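Local coordinates for putative periplasmic protein ydgH (Salmonella enterica subsp. enterica serovar Typhimurium, PDB 4EVU), which is of unknown function but carries a C-terminal YdgH/BhsA/McbA-like (DUF1471) domain and may be a secreted effector, at residues 37-42 / 66-71. Sequence-based numbering, arbitrary orientation.
Sequences YQVAKR and ISADLY
Of residues 37-42, Val39 alone comes within 4.5 Å of segment 66-71, its two methyls landing on two different residues of the strand: CG2 lies 3.8 Å from Ile66 CG2, and CG1 lies 3.9 Å from Ala68 CB. The split follows from its first torsion (chi1 178°), which sets CG1 anti to the backbone N and CG2 beside that N. The Val39 and Ile66 side chains cross at roughly a right angle, methyl against methyl, while Ala68 offers a single methyl; the CA atoms of Val39 and Ala68, the nearest CA pair, are 7.6 Å apart. Val39 also touches Phe25 and Tyr51 on the two strands flanking 63-71, which places helix 32-45 over one face of the sheet. One turn on, Arg42 points its CB toward the strand but makes a cation-pi contact with Phe25. The CB atoms of Ile66, Ala68 and Leu70 point toward the helix, that of Ser67 away; Ser67 OG and Thr54 OG1 share a hydrogen bond. Ile66 additionally packs on Met32 of the second subunit. All three touching residues are buried and meet by apolar carbons alone, so here the helix probably rests on the strand by shape and exclusion of water rather than by directional bonds.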
loop_
_atom_site.group_PDB
_atom_site.type_symbol
_atom_site.label_atom_id
_atom_site.label_comp_id
_atom_site.label_asym_id
_atom_site.label_seq_id
_atom_site.Cartn_x
_atom_site.Cartn_y
_atom_site.Cartn_z
ATOM N N TYR B 37 -6.742 -1.055 -5.921
ATOM C CA TYR B 37 -7.688 -1.258 -7.002
ATOM C C TYR B 37 -7.230 -2.373 -7.958
ATOM O O TYR B 37 -8.040 -3.193 -8.377
ATOM C CB TYR B 37 -7.902 0.079 -7.730
ATOM C CG TYR B 37 -8.783 -0.015 -8.933
ATOM C CD1 TYR B 37 -10.163 0.049 -8.823
ATOM C CD2 TYR B 37 -8.239 -0.216 -10.201
ATOM C CE1 TYR B 37 -10.983 -0.045 -9.955
ATOM C CE2 TYR B 37 -9.042 -0.306 -11.337
ATOM C CZ TYR B 37 -10.422 -0.242 -11.203
ATOM O OH TYR B 37 -11.243 -0.319 -12.323
ATOM N N GLN B 38 -5.940 -2.388 -8.299
ATOM C CA GLN B 38 -5.408 -3.422 -9.179
ATOM C C GLN B 38 -5.495 -4.790 -8.527
ATOM O O GLN B 38 -5.865 -5.753 -9.185
ATOM C CB GLN B 38 -3.962 -3.131 -9.605
ATOM C CG GLN B 38 -3.832 -1.863 -10.475
ATOM C CD GLN B 38 -4.572 -1.967 -11.790
ATOM O OE1 GLN B 38 -4.613 -3.027 -12.394
ATOM N NE2 GLN B 38 -5.180 -0.873 -12.222
ATOM N N VAL B 39 -5.161 -4.883 -7.248
ATOM C CA VAL B 39 -5.288 -6.153 -6.538
ATOM C C VAL B 39 -6.758 -6.606 -6.476
ATOM O O VAL B 39 -7.085 -7.747 -6.799
ATOM C CB VAL B 39 -4.674 -6.075 -5.133
ATOM C CG1 VAL B 39 -4.857 -7.398 -4.397
ATOM C CG2 VAL B 39 -3.164 -5.722 -5.208
ATOM N N ALA B 40 -7.654 -5.683 -6.138
ATOM C CA ALA B 40 -9.096 -5.993 -6.021
ATOM C C ALA B 40 -9.642 -6.499 -7.356
ATOM O O ALA B 40 -10.451 -7.416 -7.382
ATOM C CB ALA B 40 -9.863 -4.763 -5.544
ATOM N N LYS B 41 -9.233 -5.864 -8.457
ATOM C CA LYS B 41 -9.671 -6.257 -9.808
ATOM C C LYS B 41 -9.237 -7.697 -10.116
ATOM O O LYS B 41 -10.031 -8.508 -10.631
ATOM C CB LYS B 41 -9.166 -5.270 -10.894
ATOM C CG LYS B 41 -9.474 -5.703 -12.329
ATOM C CD LYS B 41 -8.843 -4.790 -13.364
ATOM C CE LYS B 41 -9.361 -3.395 -13.234
ATOM N NZ LYS B 41 -8.893 -2.558 -14.350
ATOM N N ARG B 42 -8.006 -8.032 -9.793
ATOM C CA ARG B 42 -7.498 -9.366 -10.056
ATOM C C ARG B 42 -8.160 -10.389 -9.157
ATOM O O ARG B 42 -8.402 -11.531 -9.572
ATOM C CB ARG B 42 -5.986 -9.397 -9.899
ATOM C CG ARG B 42 -5.249 -8.688 -11.058
ATOM C CD ARG B 42 -3.838 -8.320 -10.698
ATOM N NE ARG B 42 -3.062 -7.653 -11.745
ATOM C CZ ARG B 42 -2.232 -8.262 -12.591
ATOM N NH1 ARG B 42 -2.124 -9.593 -12.623
ATOM N NH2 ARG B 42 -1.545 -7.527 -13.459
ATOM N N ILE B 66 3.602 -7.291 -5.918
ATOM C CA ILE B 66 2.675 -7.589 -4.855
ATOM C C ILE B 66 2.173 -8.979 -4.976
ATOM O O ILE B 66 1.918 -9.450 -6.092
ATOM C CB ILE B 66 1.392 -6.732 -5.037
ATOM C CG1 ILE B 66 1.607 -5.347 -4.514
ATOM C CG2 ILE B 66 0.160 -7.345 -4.307
ATOM C CD1 ILE B 66 0.864 -5.089 -3.173
ATOM N N SER B 67 1.929 -9.586 -3.809
ATOM C CA SER B 67 1.126 -10.789 -3.792
ATOM C C SER B 67 0.061 -10.684 -2.706
ATOM O O SER B 67 0.245 -10.024 -1.701
ATOM C CB SER B 67 1.972 -11.995 -3.558
ATOM O OG SER B 67 2.546 -11.992 -2.304
ATOM N N ALA B 68 -1.044 -11.381 -2.948
ATOM C CA ALA B 68 -2.195 -11.408 -2.056
ATOM C C ALA B 68 -2.885 -12.749 -2.078
ATOM O O ALA B 68 -3.117 -13.337 -3.134
ATOM C CB ALA B 68 -3.214 -10.327 -2.437
ATOM N N ASP B 69 -3.215 -13.221 -0.896
ATOM C CA ASP B 69 -4.064 -14.403 -0.746
ATOM C C ASP B 69 -5.523 -13.980 -1.048
ATOM O O ASP B 69 -5.932 -12.855 -0.708
ATOM C CB ASP B 69 -3.994 -14.911 0.672
ATOM C CG ASP B 69 -2.779 -15.739 0.998
ATOM O OD1 ASP B 69 -2.157 -16.314 0.083
ATOM O OD2 ASP B 69 -2.496 -15.869 2.237
ATOM N N LEU B 70 -6.264 -14.891 -1.692
ATOM C CA LEU B 70 -7.658 -14.710 -2.053
ATOM C C LEU B 70 -8.580 -15.593 -1.227
ATOM O O LEU B 70 -8.277 -16.742 -0.999
ATOM C CB LEU B 70 -7.854 -15.021 -3.508
ATOM C CG LEU B 70 -7.060 -14.217 -4.535
ATOM C CD1 LEU B 70 -7.577 -14.597 -5.930
ATOM C CD2 LEU B 70 -7.096 -12.730 -4.281
ATOM N N TYR B 71 -9.755 -15.055 -0.888
ATOM C CA TYR B 71 -10.745 -15.739 -0.060
ATOM C C TYR B 71 -12.147 -15.604 -0.656
ATOM O O TYR B 71 -12.541 -14.536 -1.192
ATOM C CB TYR B 71 -10.775 -15.180 1.366
ATOM C CG TYR B 71 -9.472 -15.156 2.061
ATOM C CD1 TYR B 71 -9.125 -16.128 2.995
ATOM C CD2 TYR B 71 -8.538 -14.125 1.796
ATOM C CE1 TYR B 71 -7.881 -16.084 3.639
ATOM C CE2 TYR B 71 -7.329 -14.114 2.399
ATOM C CZ TYR B 71 -7.002 -15.059 3.338
ATOM O OH TYR B 71 -5.757 -15.037 3.950
#